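Local coordinates for DisA protein (Sorangium cellulosum, PDB 6CCA), which probably transfers methyl groups from S-adenosylmethionine to a carbon of a polyketide intermediate, building a gem-dimethyl group on the disorazol assembly line, at residues 24-29 / 295-300; 321-326 / 408-413. One frame throughout, in Å; residues are numbered along the deposited sequence.

Interactions 1 and 2 sit side by side at one end of the methyltransferase fold, their centres about 7 Å apart and both well away from the centre of the chain. They follow one another in sequence: 24-29 meets 295-300, then 321-326 meets 408-413. The two ends of the modelled chain are joined there, because strand 24-25 pairs antiparallel with strand 412-413, with Thr24 N 2.8 Å from Ser413 O. A probable hydrogen bond from Glu298 N to Arg324 O at 2.9 Å links the loop before strand 300-306 to the last turn of helix 315-325. Together they join both chain ends to that loop and that helix end, within a domain that is probably Rossmann-like.

Interaction 1 of 2, residues 24-29 / 295-300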
loop_
_atom_site.group_PDB
_atom_site.type_symbol
_atom_site.label_atom_id
_atom_site.label_comp_id
_atom_site.label_asym_id
_atom_site.label_seq_id
_atom_site.Cartn_x
_atom_site.Cartn_y
_atom_site.Cartn_z
ATOM N N THR A 24 13.962 25.787 1.117
ATOM C CA THR A 24 15.130 25.425 1.916
ATOM C C THR A 24 16.004 24.609 1.024
ATOM O O THR A 24 15.502 23.685 0.396
ATOM C CB THR A 24 14.695 24.494 3.069
ATOM O OG1 THR A 24 13.902 25.254 3.966
ATOM C CG2 THR A 24 15.879 23.929 3.871
ATOM N N VAL A 25 17.279 24.954 0.902
ATOM C CA VAL A 25 18.230 24.135 0.134
ATOM C C VAL A 25 19.276 23.571 1.061
ATOM O O VAL A 25 20.162 24.285 1.540
ATOM C CB VAL A 25 18.934 24.992 -0.940
ATOM C CG1 VAL A 25 19.935 24.198 -1.758
ATOM C CG2 VAL A 25 17.876 25.691 -1.793
ATOM N N HIS A 26 19.265 22.252 1.244
ATOM C CA HIS A 26 20.239 21.616 2.112
ATOM C C HIS A 26 21.572 21.553 1.428
ATOM O O HIS A 26 21.621 21.409 0.184
ATOM C CB HIS A 26 19.842 20.183 2.450
ATOM C CG HIS A 26 18.493 20.035 3.075
ATOM N ND1 HIS A 26 18.057 20.843 4.108
ATOM C CD2 HIS A 26 17.531 19.069 2.917
ATOM C CE1 HIS A 26 16.847 20.442 4.489
ATOM N NE2 HIS A 26 16.512 19.372 3.788
ATOM N N PRO A 27 22.668 21.620 2.194
ATOM C CA PRO A 27 23.994 21.403 1.609
ATOM C C PRO A 27 24.186 19.978 1.209
ATOM O O PRO A 27 23.584 19.055 1.810
ATOM C CB PRO A 27 24.989 21.720 2.728
ATOM C CG PRO A 27 24.195 21.665 3.990
ATOM C CD PRO A 27 22.708 21.857 3.653
ATOM N N GLU A 28 25.040 19.754 0.207
ATOM C CA GLU A 28 25.340 18.411 -0.183
ATOM C C GLU A 28 26.490 17.845 0.646
ATOM O O GLU A 28 27.644 18.309 0.533
ATOM C CB GLU A 28 25.682 18.399 -1.678
ATOM C CG GLU A 28 24.571 18.987 -2.524
ATOM C CD GLU A 28 24.822 18.794 -4.027
ATOM O OE1 GLU A 28 25.702 19.474 -4.613
ATOM O OE2 GLU A 28 24.133 17.965 -4.606
ATOM N N ARG A 29 26.203 16.847 1.467
ATOM C CA ARG A 29 27.174 16.318 2.359
ATOM C C ARG A 29 27.762 15.021 1.881
ATOM O O ARG A 29 28.753 14.561 2.409
ATOM C CB ARG A 29 26.585 16.147 3.746
ATOM C CG ARG A 29 25.967 17.435 4.298
ATOM C CD ARG A 29 25.389 17.190 5.685
ATOM N NE ARG A 29 24.687 18.370 6.188
ATOM C CZ ARG A 29 25.272 19.394 6.799
ATOM N NH1 ARG A 29 26.589 19.418 6.965
ATOM N NH2 ARG A 29 24.551 20.411 7.229
ATOM N N PHE A 295 11.521 16.293 15.001
ATOM C CA PHE A 295 12.357 15.780 13.872
ATOM C C PHE A 295 13.022 16.925 13.046
ATOM O O PHE A 295 12.343 17.658 12.291
ATOM C CB PHE A 295 11.503 15.043 12.859
ATOM C CG PHE A 295 10.841 13.829 13.409
ATOM C CD1 PHE A 295 9.585 13.923 14.018
ATOM C CD2 PHE A 295 11.469 12.611 13.351
ATOM C CE1 PHE A 295 8.994 12.802 14.544
ATOM C CE2 PHE A 295 10.891 11.501 13.907
ATOM C CZ PHE A 295 9.662 11.608 14.516
ATOM N N SER A 296 14.320 17.001 13.065
ATOM C CA SER A 296 14.964 18.122 12.388
ATOM C C SER A 296 15.124 17.975 10.857
ATOM O O SER A 296 15.162 16.851 10.302
ATOM C CB SER A 296 16.290 18.400 13.076
ATOM O OG SER A 296 17.025 17.222 13.159
ATOM N N ALA A 297 15.191 19.114 10.194
ATOM C CA ALA A 297 15.525 19.176 8.803
ATOM C C ALA A 297 16.872 18.561 8.473
ATOM O O ALA A 297 17.810 18.680 9.248
ATOM C CB ALA A 297 15.589 20.631 8.336
ATOM N N GLU A 298 16.913 17.890 7.339
ATOM C CA GLU A 298 18.042 17.124 6.837
ATOM C C GLU A 298 18.720 16.166 7.809
ATOM O O GLU A 298 19.895 16.057 7.834
ATOM C CB GLU A 298 19.076 17.994 6.118
ATOM C CG GLU A 298 19.863 18.858 7.028
ATOM C CD GLU A 298 21.267 19.188 6.545
ATOM O OE1 GLU A 298 21.890 18.480 5.771
ATOM O OE2 GLU A 298 21.755 20.173 7.034
ATOM N N ARG A 299 17.914 15.448 8.553
ATOM C CA ARG A 299 18.415 14.523 9.510
ATOM C C ARG A 299 18.604 13.118 8.987
ATOM O O ARG A 299 19.333 12.371 9.526
ATOM C CB ARG A 299 17.487 14.449 10.697
ATOM C CG ARG A 299 18.320 14.472 11.951
ATOM C CD ARG A 299 17.774 13.690 13.094
ATOM N NE ARG A 299 18.728 12.720 13.555
ATOM C CZ ARG A 299 18.754 12.269 14.772
ATOM N NH1 ARG A 299 17.895 12.741 15.653
ATOM N NH2 ARG A 299 19.616 11.348 15.091
ATOM N N PHE A 300 17.882 12.798 7.939
ATOM C CA PHE A 300 17.737 11.443 7.491
ATOM C C PHE A 300 18.404 11.150 6.183
ATOM O O PHE A 300 18.237 11.870 5.271
ATOM C CB PHE A 300 16.250 11.104 7.404
ATOM C CG PHE A 300 15.592 11.089 8.729
ATOM C CD1 PHE A 300 15.831 10.080 9.604
ATOM C CD2 PHE A 300 14.848 12.141 9.140
ATOM C CE1 PHE A 300 15.295 10.084 10.844
ATOM C CE2 PHE A 300 14.288 12.146 10.388
ATOM C CZ PHE A 300 14.524 11.112 11.230
HETATM O O HOH W 1 22.006 17.468 3.271
#
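Glu298 CG stands between the backbone N and the carbonyl carbon (chi1 72°), and the rest of the chain is extended, carrying its carboxylate past the His26 ring to Arg29. Arg29 meets it with CG anti to the carbonyl carbon and a straight run from CG to NE. The contact fixes the N-terminal arm to the loop that enters strand 300-306, one of the parallel strands in a sheet whose topology is consistent with the Rossmann-like fold of class I methyltransferases.

The salt bridge is bidentate and side-on. Arg29 NE gives its hydrogen to Glu298 OE1 at 2.8 Å, and Arg29 NH2 gives one to Glu298 OE2, also at 2.8 Å. Both bonds are nearly straight, lie close to the guanidinium plane and meet the carboxylate on its syn side, though tilted out of its plane, the two planes being 29° apart. Pro27 CG lies over one face of the Arg29 guanidinium, toward its rim, 3.4 Å above the plane, while the carboxylate meets the same group at its edge. A water joins the two segments again, 2.7 Å from both Pro27 O and Glu298 OE1; Glu298 OE1 thus has both the water and Arg29 NE.

Nearer the interior, Glu298 CB sits over the centre of the His26 ring, 3.5 Å from its centroid, in a CH-pi contact. The ring itself is buried, and His26 NE2 makes weak hydrogen bonds to the carbonyls of Lys323 and Arg324 at the end of helix 315-325. Beside the glutamate, Ala297 CB approaches the ring obliquely, 4.1 Å from His26 CE1.

Interaction 2 of 2, residues 321-326 / 408-413; sequences SIKRLL and ESDGVS
Lys323 and Asp410 form the salt bridge of this contact: a bend in the lysine chain at chi3 (86°) brings NZ to 2.7 Å from Asp410 OD1, above the carboxylate plane. Val412 N reaches the same OD1 from the opposite face at 2.8 Å, closing an Asx turn, so one oxygen accepts from the turn and from the helix's lysine.

Among the other hydrogen bonds, Lys323 NZ donates to Val412 O at 2.7 Å, in the carbonyl plane and on a lone pair; Glu382 O is a further acceptor for this buried ammonium group. Ser409 OG takes the N-H of Gly411 at 3.1 Å in an ST turn, and a water links that OG (2.6 Å) to Lys323 O (2.7 Å).

Packing completes the contact. Ser413 OG lies 3.4 Å from Arg324 CB and over one face of the guanidinium, while its hydrogen bond goes to Gln320 O and Arg324 NH1 turns to Thr24 OG1. Leu326 CD1 rests 4.0 Å from Ser409 CB.

Helix 315-325 is the connection of a beta-alpha-beta crossover between parallel strands 300-306 and 330-337, and strand 402-409 runs antiparallel beside the latter, as in class I methyltransferases.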
loop_
_atom_site.group_PDB
_atom_site.type_symbol
_atom_site.label_atom_id
_atom_site.label_comp_id
_atom_site.label_asym_id
_atom_site.label_seq_id
_atom_site.Cartn_x
_atom_site.Cartn_y
_atom_site.Cartn_z
ATOM N N SER A 321 7.478 17.494 2.629
ATOM C CA SER A 321 7.914 17.353 4.019
ATOM C C SER A 321 8.977 16.287 4.127
ATOM O O SER A 321 9.891 16.400 4.915
ATOM C CB SER A 321 6.804 16.968 4.997
ATOM O OG SER A 321 5.867 17.960 5.039
ATOM N N ILE A 322 8.812 15.220 3.337
ATOM C CA ILE A 322 9.873 14.171 3.245
ATOM C C ILE A 322 11.227 14.778 2.796
ATOM O O ILE A 322 12.271 14.477 3.379
ATOM C CB ILE A 322 9.408 13.041 2.329
ATOM C CG1 ILE A 322 8.326 12.281 3.087
ATOM C CG2 ILE A 322 10.530 12.084 1.974
ATOM C CD1 ILE A 322 7.612 11.213 2.236
ATOM N N LYS A 323 11.175 15.640 1.784
ATOM C CA LYS A 323 12.358 16.362 1.306
ATOM C C LYS A 323 12.994 17.257 2.365
ATOM O O LYS A 323 14.196 17.362 2.412
ATOM C CB LYS A 323 12.043 17.168 0.039
ATOM C CG LYS A 323 11.837 16.285 -1.140
ATOM C CD LYS A 323 11.754 17.050 -2.429
ATOM C CE LYS A 323 13.116 17.311 -3.044
ATOM N NZ LYS A 323 12.970 18.378 -4.074
ATOM N N ARG A 324 12.197 17.814 3.251
ATOM C CA ARG A 324 12.710 18.626 4.368
ATOM C C ARG A 324 13.482 17.750 5.318
ATOM O O ARG A 324 14.544 18.137 5.756
ATOM C CB ARG A 324 11.540 19.316 5.107
ATOM C CG ARG A 324 11.949 20.153 6.322
ATOM C CD ARG A 324 10.858 21.174 6.687
ATOM N NE ARG A 324 10.569 22.027 5.514
ATOM C CZ ARG A 324 11.411 22.961 5.035
ATOM N NH1 ARG A 324 12.593 23.189 5.622
ATOM N NH2 ARG A 324 11.076 23.670 3.958
ATOM N N LEU A 325 12.943 16.563 5.625
ATOM C CA LEU A 325 13.563 15.630 6.544
ATOM C C LEU A 325 14.816 14.956 5.960
ATOM O O LEU A 325 15.750 14.632 6.688
ATOM C CB LEU A 325 12.602 14.522 6.923
ATOM C CG LEU A 325 11.434 14.979 7.806
ATOM C CD1 LEU A 325 10.293 14.003 7.816
ATOM C CD2 LEU A 325 11.928 15.235 9.237
ATOM N N LEU A 326 14.790 14.686 4.653
ATOM C CA LEU A 326 15.941 14.014 4.010
ATOM C C LEU A 326 17.126 14.956 3.803
ATOM O O LEU A 326 16.952 16.134 3.455
ATOM C CB LEU A 326 15.525 13.543 2.612
ATOM C CG LEU A 326 14.782 12.213 2.510
ATOM C CD1 LEU A 326 14.347 11.996 1.071
ATOM C CD2 LEU A 326 15.633 11.038 2.996
ATOM N N GLU A 408 15.904 9.929 -5.452
ATOM C CA GLU A 408 17.006 10.677 -4.812
ATOM C C GLU A 408 16.590 12.123 -4.675
ATOM O O GLU A 408 16.160 12.812 -5.632
ATOM C CB GLU A 408 18.251 10.533 -5.684
ATOM C CG GLU A 408 19.474 11.328 -5.259
ATOM C CD GLU A 408 20.614 11.060 -6.228
ATOM O OE1 GLU A 408 20.728 11.877 -7.127
ATOM O OE2 GLU A 408 21.373 10.053 -6.054
ATOM N N SER A 409 16.700 12.629 -3.474
ATOM C CA SER A 409 16.270 13.982 -3.228
ATOM C C SER A 409 17.341 14.954 -3.712
ATOM O O SER A 409 18.509 14.730 -3.478
ATOM C CB SER A 409 16.103 14.243 -1.739
ATOM O OG SER A 409 15.681 15.570 -1.575
ATOM N N ASP A 410 16.909 16.043 -4.337
ATOM C CA ASP A 410 17.823 17.087 -4.768
ATOM C C ASP A 410 18.156 18.037 -3.621
ATOM O O ASP A 410 18.935 18.974 -3.798
ATOM C CB ASP A 410 17.227 17.869 -5.941
ATOM C CG ASP A 410 16.066 18.751 -5.524
ATOM O OD1 ASP A 410 15.595 18.612 -4.375
ATOM O OD2 ASP A 410 15.626 19.583 -6.344
ATOM N N GLY A 411 17.574 17.803 -2.445
ATOM C CA GLY A 411 17.854 18.679 -1.303
ATOM C C GLY A 411 17.095 20.006 -1.266
ATOM O O GLY A 411 17.371 20.837 -0.370
ATOM N N VAL A 412 16.127 20.191 -2.160
ATOM C CA VAL A 412 15.215 21.381 -2.133
ATOM C C VAL A 412 13.798 21.097 -1.610
ATOM O O VAL A 412 13.170 20.145 -2.019
ATOM C CB VAL A 412 15.063 22.008 -3.497
ATOM C CG1 VAL A 412 14.295 23.329 -3.353
ATOM C CG2 VAL A 412 16.417 22.207 -4.153
ATOM N N SER A 413 13.327 21.889 -0.655
ATOM C CA SER A 413 12.065 21.605 0.041
ATOM C C SER A 413 11.314 22.925 0.154
ATOM O O SER A 413 11.929 23.917 0.612
ATOM C CB SER A 413 12.326 21.095 1.485
ATOM O OG SER A 413 11.109 20.627 2.040
HETATM O O HOH W 2 16.206 16.574 0.819
#